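PDB 5UAM: ulvan Lyase-PL25, which degrades ulvan, the sulfated cell-wall polysaccharide of green seaweeds, as a beta-propeller lyase of polysaccharide lyase family 25. Local coordinates for residues A[36-41]-A[429-434]; A[383-388]-A[411-416]. All blocks are in the same frame, centred on the assembly; numbering follows the deposited sequence.

Interaction 1. Residues A[36-41]-A[429-434]; sequences NPLAIV and LVAEKV
Leu38 drives its CD1 methyl down onto the backbone of strand 429-433, where it lies 3.4 Å from Leu429 C and 3.5 Å from Val430 N, so the methyl rests on the peptide link itself. The leucine brings both methyls to Leu429: CD1 sits 3.6 Å from Leu429 CB and CD2 a little farther off, the two side chains crossing at about a right angle. Next along, Pro37 lays the CG-CD side of its ring against a single methyl, with CD 3.7 Å from Ala431 CB. This is the close-packed, buried half of the contact. The loop that follows strand 30-33 here runs over one face of the propeller sheet formed by strands 30-33, 439-444, 428-433 and 412-415; Ile439 and Met441 of the neighbouring strand extend the apolar floor under Pro37, and Met441 also touches Leu38. Toward Asn36 the character changes, and both partners are partly exposed. Lys433 was modelled in two conformers; in the one described here its chain bends at chi3 (-72°), and NZ donates a hydrogen bond of 3.1 Å to Asn36 OD1, a bond that is doubtful for the other conformer. The ammonium stands above the amide plane, 47° out of it, with a C=O...N angle of 132°. Asn36 is assigned to substrate binding, as are Asn98 and Lys101 nearby, and its backbone N is held by Asn98 OD1.

Interaction 2. Residues A[383-388]-A[411-416]; sequences NDAVLS and ASFAIS
Ala385 sets its CB squarely over the ring of Phe413, 3.5 Å from the centroid and only 3° off the ring normal, a CH-pi contact made by one methyl over the middle of a face. All six ring carbons therefore lie at nearly equal distance from it. Phe413 carries CG anti to its carbonyl carbon, and the ring reaches across to the backbone of strand 384-388: CE2 comes within 3.6 Å of Ala385 O, and Leu387 N meets the ring edge in its plane. Ala385 CB is shared, for it also lies 3.4 Å from Ala411 O and packs on Ser412 CA. Farther along, Leu387 presents its CB to Phe413 CE2 at 3.9 Å, and its CD1 meets Ile415 CG2 at 4.1 Å, the two branched side chains slanting across one another. This is face-to-face packing of adjacent beta-propeller blades: strand 384-392 lies within the sheet of strands 362-367, 373-381, 384-392 and 400-408, strand 412-415 is an outermost strand of the next, and their short segments run 37° from parallel, 6.0 Å apart at closest approach. Leu406 and Thr378 of the first blade and Val430 of the second also touch Phe413, enclosing it between the sheets. At the end where Asn383 faces Ala411, the link becomes polar. Ala411 N gives a hydrogen bond of 3.2 Å to Asn383 O, with an angle of 146° at the hydrogen. Ala411 O, by contrast, is taken up by the side-chain ND2 of Asn380, in the first blade.

Overall arrangement
From the N terminus, the chain passes strands 25-26 and 30-33, then the 36-41 loop, whose partner in interaction 1 arrives only at 429-434; that contact closes a loop of 387 residues around most of the propeller. Interaction 2 falls entirely within this span and closes a short one, the 22 residues between 388 and 411, joining two successive blades. The two do not cross. They meet through neighbouring strands 412-415 and 428-433, with probable backbone hydrogen bonds from Lys433 N to Ser412 O and from Ala431 N to Ala414 O. Strand 30-33, from near the N terminus, sits beside strand 439-444 from the C-terminal part, so one blade is built from both ends of the propeller.

Interaction 1. Residues A[36-41]-A[429-434]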
ATOM      1  N   ASN A  36       5.492 -11.888  -2.537  1.00 14.99           N
ATOM      2  CA  ASN A  36       4.839 -10.756  -3.198  1.00 14.03           C
ATOM      3  C   ASN A  36       5.787  -9.581  -3.047  1.00 13.56           C
ATOM      4  O   ASN A  36       5.912  -9.034  -1.939  1.00 14.15           O
ATOM      5  CB  ASN A  36       3.504 -10.408  -2.528  1.00 15.34           C
ATOM      6  CG  ASN A  36       2.482 -11.461  -2.667  1.00 18.57           C
ATOM      7  OD1 ASN A  36       2.498 -12.268  -3.598  1.00 21.17           O
ATOM      8  ND2 ASN A  36       1.548 -11.481  -1.726  1.00 20.03           N
ATOM      9  N   PRO A  37       6.511  -9.160  -4.086  1.00 12.39           N
ATOM     10  CA  PRO A  37       7.556  -8.160  -3.858  1.00 12.35           C
ATOM     11  C   PRO A  37       7.062  -6.740  -3.704  1.00 11.36           C
ATOM     12  O   PRO A  37       7.850  -5.881  -3.292  1.00 11.97           O
ATOM     13  CB  PRO A  37       8.446  -8.275  -5.095  1.00 14.38           C
ATOM     14  CG  PRO A  37       8.233  -9.654  -5.588  1.00 13.90           C
ATOM     15  CD  PRO A  37       6.769  -9.947  -5.303  1.00 12.72           C
ATOM     16  N   LEU A  38       5.783  -6.506  -4.000  1.00 11.59           N
ATOM     17  CA  LEU A  38       5.159  -5.194  -4.038  1.00 10.38           C
ATOM     18  C   LEU A  38       3.709  -5.350  -3.623  1.00 11.40           C
ATOM     19  O   LEU A  38       3.120  -6.423  -3.776  1.00 11.41           O
ATOM     20  CB  LEU A  38       5.123  -4.661  -5.470  1.00 11.79           C
ATOM     21  CG  LEU A  38       6.448  -4.476  -6.198  1.00 11.06           C
ATOM     22  CD1 LEU A  38       6.183  -4.305  -7.683  1.00 12.65           C
ATOM     23  CD2 LEU A  38       7.195  -3.296  -5.638  1.00 12.39           C
ATOM     24  N   ALA A  39       3.112  -4.245  -3.152  1.00 10.87           N
ATOM     25  CA  ALA A  39       1.672  -4.176  -2.897  1.00 11.18           C
ATOM     26  C   ALA A  39       1.271  -2.712  -2.815  1.00 12.33           C
ATOM     27  O   ALA A  39       2.085  -1.862  -2.472  1.00 11.52           O
ATOM     28  CB  ALA A  39       1.281  -4.865  -1.593  1.00 12.00           C
ATOM     29  N   ILE A  40      -0.009  -2.440  -3.047  1.00 11.44           N
ATOM     30  CA  ILE A  40      -0.494  -1.064  -3.016  1.00 11.84           C
ATOM     31  C   ILE A  40      -0.418  -0.488  -1.613  1.00 11.30           C
ATOM     32  O   ILE A  40      -0.225   0.724  -1.461  1.00 12.03           O
ATOM     33  CB  ILE A  40      -1.903  -1.024  -3.632  1.00 12.24           C
ATOM     34  CG1 ILE A  40      -1.770  -1.123  -5.164  1.00 14.32           C
ATOM     35  CG2 ILE A  40      -2.650   0.247  -3.249  1.00 13.06           C
ATOM     36  CD1 ILE A  40      -3.036  -1.422  -5.880  1.00 15.88           C
ATOM     37  N   VAL A  41      -0.536  -1.313  -0.566  1.00 10.80           N
ATOM     38  CA  VAL A  41      -0.585  -0.756   0.790  1.00 11.85           C
ATOM     39  C   VAL A  41       0.776  -0.229   1.255  1.00 11.76           C
ATOM     40  O   VAL A  41       0.829   0.763   1.999  1.00 13.25           O
ATOM     41  CB  VAL A  41      -1.206  -1.744   1.780  1.00 11.85           C
ATOM     42  CG1 VAL A  41      -0.335  -2.935   2.017  1.00 13.02           C
ATOM     43  CG2 VAL A  41      -1.522  -1.010   3.104  1.00 13.60           C
ATOM     44  N   LEU A 429       5.367   0.108 -10.384  1.00 11.94           N
ATOM     45  CA  LEU A 429       6.229  -1.069 -10.297  1.00 10.96           C
ATOM     46  C   LEU A 429       5.398  -2.338 -10.391  1.00 11.98           C
ATOM     47  O   LEU A 429       4.256  -2.392  -9.907  1.00 12.03           O
ATOM     48  CB  LEU A 429       7.002  -1.043  -8.985  1.00 13.36           C
ATOM     49  CG  LEU A 429       8.078   0.024  -8.960  1.00 12.89           C
ATOM     50  CD1 LEU A 429       8.457   0.420  -7.562  1.00 13.52           C
ATOM     51  CD2 LEU A 429       9.314  -0.472  -9.701  1.00 16.29           C
ATOM     52  N   VAL A 430       5.973  -3.367 -11.029  1.00 12.10           N
ATOM     53  CA  VAL A 430       5.275  -4.617 -11.289  1.00 12.35           C
ATOM     54  C   VAL A 430       6.241  -5.754 -11.002  1.00 12.69           C
ATOM     55  O   VAL A 430       7.420  -5.678 -11.366  1.00 14.10           O
ATOM     56  CB  VAL A 430       4.837  -4.724 -12.768  1.00 14.56           C
ATOM     57  CG1 VAL A 430       3.840  -5.875 -12.951  1.00 16.29           C
ATOM     58  CG2 VAL A 430       4.258  -3.429 -13.266  1.00 19.11           C
ATOM     59  N   ALA A 431       5.743  -6.813 -10.375  1.00 12.95           N
ATOM     60  CA  ALA A 431       6.505  -8.039 -10.137  1.00 11.74           C
ATOM     61  C   ALA A 431       5.836  -9.193 -10.858  1.00 12.68           C
ATOM     62  O   ALA A 431       4.640  -9.435 -10.691  1.00 13.07           O
ATOM     63  CB  ALA A 431       6.574  -8.327  -8.632  1.00 13.08           C
ATOM     64  N   GLU A 432       6.615  -9.915 -11.656  1.00 13.06           N
ATOM     65  CA  GLU A 432       6.112 -11.024 -12.468  1.00 12.60           C
ATOM     66  C   GLU A 432       6.258 -12.303 -11.648  1.00 14.88           C
ATOM     67  O   GLU A 432       7.282 -12.992 -11.688  1.00 15.67           O
ATOM     68  CB  GLU A 432       6.902 -11.105 -13.775  1.00 14.09           C
ATOM     69  CG  GLU A 432       6.524 -12.232 -14.713  1.00 14.08           C
ATOM     70  CD  GLU A 432       7.487 -12.356 -15.862  1.00 17.63           C
ATOM     71  OE1 GLU A 432       8.582 -11.752 -15.802  1.00 20.46           O
ATOM     72  OE2 GLU A 432       7.153 -13.042 -16.831  1.00 17.98           O
ATOM     73  N   LYS A 433       5.230 -12.623 -10.868  1.00 14.44           N
ATOM     74  CA  LYS A 433       5.267 -13.798 -10.008  0.54 15.06           C
ATOM     75  C   LYS A 433       5.090 -15.058 -10.839  1.00 16.25           C
ATOM     76  O   LYS A 433       4.056 -15.244 -11.490  1.00 18.19           O
ATOM     77  CB  LYS A 433       4.159 -13.709  -8.969  0.54 15.55           C
ATOM     78  CG  LYS A 433       4.284 -12.503  -8.068  0.54 15.84           C
ATOM     79  CD  LYS A 433       3.311 -12.570  -6.919  0.54 16.58           C
ATOM     80  CE  LYS A 433       1.893 -12.342  -7.377  0.54 15.93           C
ATOM     81  NZ  LYS A 433       0.932 -12.370  -6.235  0.54 18.84           N
ATOM     82  N   VAL A 434       6.094 -15.931 -10.801  1.00 16.83           N
ATOM     83  CA  VAL A 434       6.045 -17.219 -11.478  1.00 16.77           C
ATOM     84  C   VAL A 434       6.229 -18.284 -10.410  1.00 21.37           C
ATOM     85  O   VAL A 434       5.309 -19.053 -10.120  1.00 25.65           O
ATOM     86  CB  VAL A 434       7.110 -17.305 -12.580  1.00 17.82           C
ATOM     87  CG1 VAL A 434       7.029 -18.626 -13.317  1.00 21.20           C
ATOM     88  CG2 VAL A 434       6.910 -16.167 -13.547  1.00 19.61           C
TER

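Interaction 2. Residues A[383-388]-A[411-416]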
ATOM      1  N   ASN A 383      -4.253 -18.123 -17.776  1.00 28.57           N
ATOM      2  CA  ASN A 383      -3.080 -18.138 -16.918  1.00 30.61           C
ATOM      3  C   ASN A 383      -2.128 -16.990 -17.208  1.00 28.16           C
ATOM      4  O   ASN A 383      -0.989 -17.005 -16.726  1.00 27.51           O
ATOM      5  CB  ASN A 383      -2.361 -19.477 -17.044  1.00 37.13           C
ATOM      6  CG  ASN A 383      -2.814 -20.462 -15.998  1.00 51.52           C
ATOM      7  OD1 ASN A 383      -3.469 -21.459 -16.304  1.00 58.42           O
ATOM      8  ND2 ASN A 383      -2.469 -20.183 -14.743  1.00 57.63           N
ATOM      9  N   ASP A 384      -2.573 -15.987 -17.956  1.00 22.92           N
ATOM     10  CA  ASP A 384      -1.738 -14.845 -18.301  1.00 23.52           C
ATOM     11  C   ASP A 384      -2.005 -13.684 -17.370  1.00 20.98           C
ATOM     12  O   ASP A 384      -3.154 -13.419 -17.003  1.00 20.32           O
ATOM     13  CB  ASP A 384      -2.017 -14.364 -19.716  1.00 26.92           C
ATOM     14  CG  ASP A 384      -1.634 -15.378 -20.751  1.00 38.84           C
ATOM     15  OD1 ASP A 384      -1.128 -16.464 -20.379  1.00 34.57           O
ATOM     16  OD2 ASP A 384      -1.857 -15.082 -21.937  1.00 55.97           O
ATOM     17  N   ALA A 385      -0.943 -12.960 -17.042  1.00 18.06           N
ATOM     18  CA  ALA A 385      -1.034 -11.749 -16.246  1.00 18.81           C
ATOM     19  C   ALA A 385      -1.135 -10.543 -17.168  1.00 16.33           C
ATOM     20  O   ALA A 385      -0.367 -10.428 -18.124  1.00 16.87           O
ATOM     21  CB  ALA A 385       0.231 -11.629 -15.398  1.00 18.90           C
ATOM     22  N   VAL A 386      -2.072  -9.644 -16.879  1.00 16.06           N
ATOM     23  CA  VAL A 386      -2.287  -8.452 -17.694  1.00 15.55           C
ATOM     24  C   VAL A 386      -2.202  -7.230 -16.789  1.00 15.73           C
ATOM     25  O   VAL A 386      -2.713  -7.246 -15.659  1.00 15.22           O
ATOM     26  CB  VAL A 386      -3.658  -8.490 -18.413  1.00 18.46           C
ATOM     27  CG1 VAL A 386      -3.786  -7.305 -19.353  1.00 19.79           C
ATOM     28  CG2 VAL A 386      -3.860  -9.818 -19.164  1.00 18.85           C
ATOM     29  N   LEU A 387      -1.551  -6.172 -17.271  1.00 14.21           N
ATOM     30  CA  LEU A 387      -1.556  -4.860 -16.624  1.00 14.38           C
ATOM     31  C   LEU A 387      -1.967  -3.856 -17.692  1.00 13.79           C
ATOM     32  O   LEU A 387      -1.247  -3.682 -18.687  1.00 15.69           O
ATOM     33  CB  LEU A 387      -0.180  -4.504 -16.039  1.00 14.75           C
ATOM     34  CG  LEU A 387      -0.099  -3.166 -15.306  1.00 14.69           C
ATOM     35  CD1 LEU A 387      -0.938  -3.206 -14.055  1.00 15.17           C
ATOM     36  CD2 LEU A 387       1.319  -2.870 -14.927  1.00 20.32           C
ATOM     37  N   SER A 388      -3.136  -3.233 -17.532  1.00 13.47           N
ATOM     38  CA  SER A 388      -3.651  -2.371 -18.581  1.00 14.12           C
ATOM     39  C   SER A 388      -4.390  -1.182 -17.979  1.00 14.45           C
ATOM     40  O   SER A 388      -4.805  -1.203 -16.821  1.00 14.84           O
ATOM     41  CB  SER A 388      -4.556  -3.133 -19.538  1.00 18.00           C
ATOM     42  OG  SER A 388      -5.675  -3.664 -18.849  1.00 18.16           O
ATOM     43  N   ALA A 411       1.889 -16.404 -15.420  1.00 16.27           N
ATOM     44  CA  ALA A 411       2.359 -15.561 -14.335  1.00 15.28           C
ATOM     45  C   ALA A 411       1.167 -14.827 -13.744  1.00 15.09           C
ATOM     46  O   ALA A 411       0.062 -14.854 -14.281  1.00 16.50           O
ATOM     47  CB  ALA A 411       3.370 -14.534 -14.854  1.00 16.07           C
ATOM     48  N   SER A 412       1.415 -14.165 -12.614  1.00 15.61           N
ATOM     49  CA  SER A 412       0.487 -13.185 -12.065  0.62 15.25           C
ATOM     50  C   SER A 412       1.317 -12.009 -11.583  1.00 15.14           C
ATOM     51  O   SER A 412       2.501 -12.147 -11.299  1.00 15.96           O
ATOM     52  CB  SER A 412      -0.369 -13.731 -10.916  0.62 21.21           C
ATOM     53  OG  SER A 412       0.421 -14.080  -9.800  0.62 23.76           O
ATOM     54  N   PHE A 413       0.694 -10.837 -11.517  1.00 13.19           N
ATOM     55  CA  PHE A 413       1.418  -9.629 -11.159  1.00 14.61           C
ATOM     56  C   PHE A 413       1.069  -9.168  -9.751  1.00 13.81           C
ATOM     57  O   PHE A 413      -0.098  -9.170  -9.348  1.00 15.13           O
ATOM     58  CB  PHE A 413       1.092  -8.453 -12.094  1.00 13.58           C
ATOM     59  CG  PHE A 413       1.579  -8.605 -13.517  1.00 13.64           C
ATOM     60  CD1 PHE A 413       2.752  -9.299 -13.809  1.00 14.33           C
ATOM     61  CD2 PHE A 413       0.908  -8.003 -14.557  1.00 13.67           C
ATOM     62  CE1 PHE A 413       3.213  -9.416 -15.110  1.00 15.47           C
ATOM     63  CE2 PHE A 413       1.333  -8.137 -15.879  1.00 13.94           C
ATOM     64  CZ  PHE A 413       2.507  -8.820 -16.160  1.00 14.35           C
ATOM     65  N   ALA A 414       2.085  -8.746  -9.025  1.00 12.89           N
ATOM     66  CA  ALA A 414       1.936  -7.877  -7.869  1.00 11.62           C
ATOM     67  C   ALA A 414       2.300  -6.476  -8.326  1.00 12.75           C
ATOM     68  O   ALA A 414       3.263  -6.313  -9.086  1.00 13.57           O
ATOM     69  CB  ALA A 414       2.878  -8.330  -6.751  1.00 14.51           C
ATOM     70  N   ILE A 415       1.571  -5.470  -7.842  1.00 12.88           N
ATOM     71  CA  ILE A 415       1.801  -4.089  -8.266  1.00 11.77           C
ATOM     72  C   ILE A 415       1.953  -3.164  -7.074  1.00 14.11           C
ATOM     73  O   ILE A 415       1.453  -3.426  -5.973  1.00 14.74           O
ATOM     74  CB  ILE A 415       0.705  -3.560  -9.206  1.00 12.81           C
ATOM     75  CG1 ILE A 415      -0.694  -3.710  -8.595  1.00 12.96           C
ATOM     76  CG2 ILE A 415       0.795  -4.314 -10.552  1.00 14.57           C
ATOM     77  CD1 ILE A 415      -1.754  -2.891  -9.343  1.00 15.66           C
ATOM     78  N   SER A 416       2.670  -2.067  -7.297  1.00 11.39           N
ATOM     79  CA  SER A 416       2.717  -0.962  -6.353  1.00 10.89           C
ATOM     80  C   SER A 416       1.577   0.021  -6.614  1.00 12.02           C
ATOM     81  O   SER A 416       0.913  -0.004  -7.650  1.00 12.70           O
ATOM     82  CB  SER A 416       4.028  -0.188  -6.488  1.00 13.22           C
ATOM     83  OG  SER A 416       4.111   0.528  -7.715  1.00 12.11           O
TER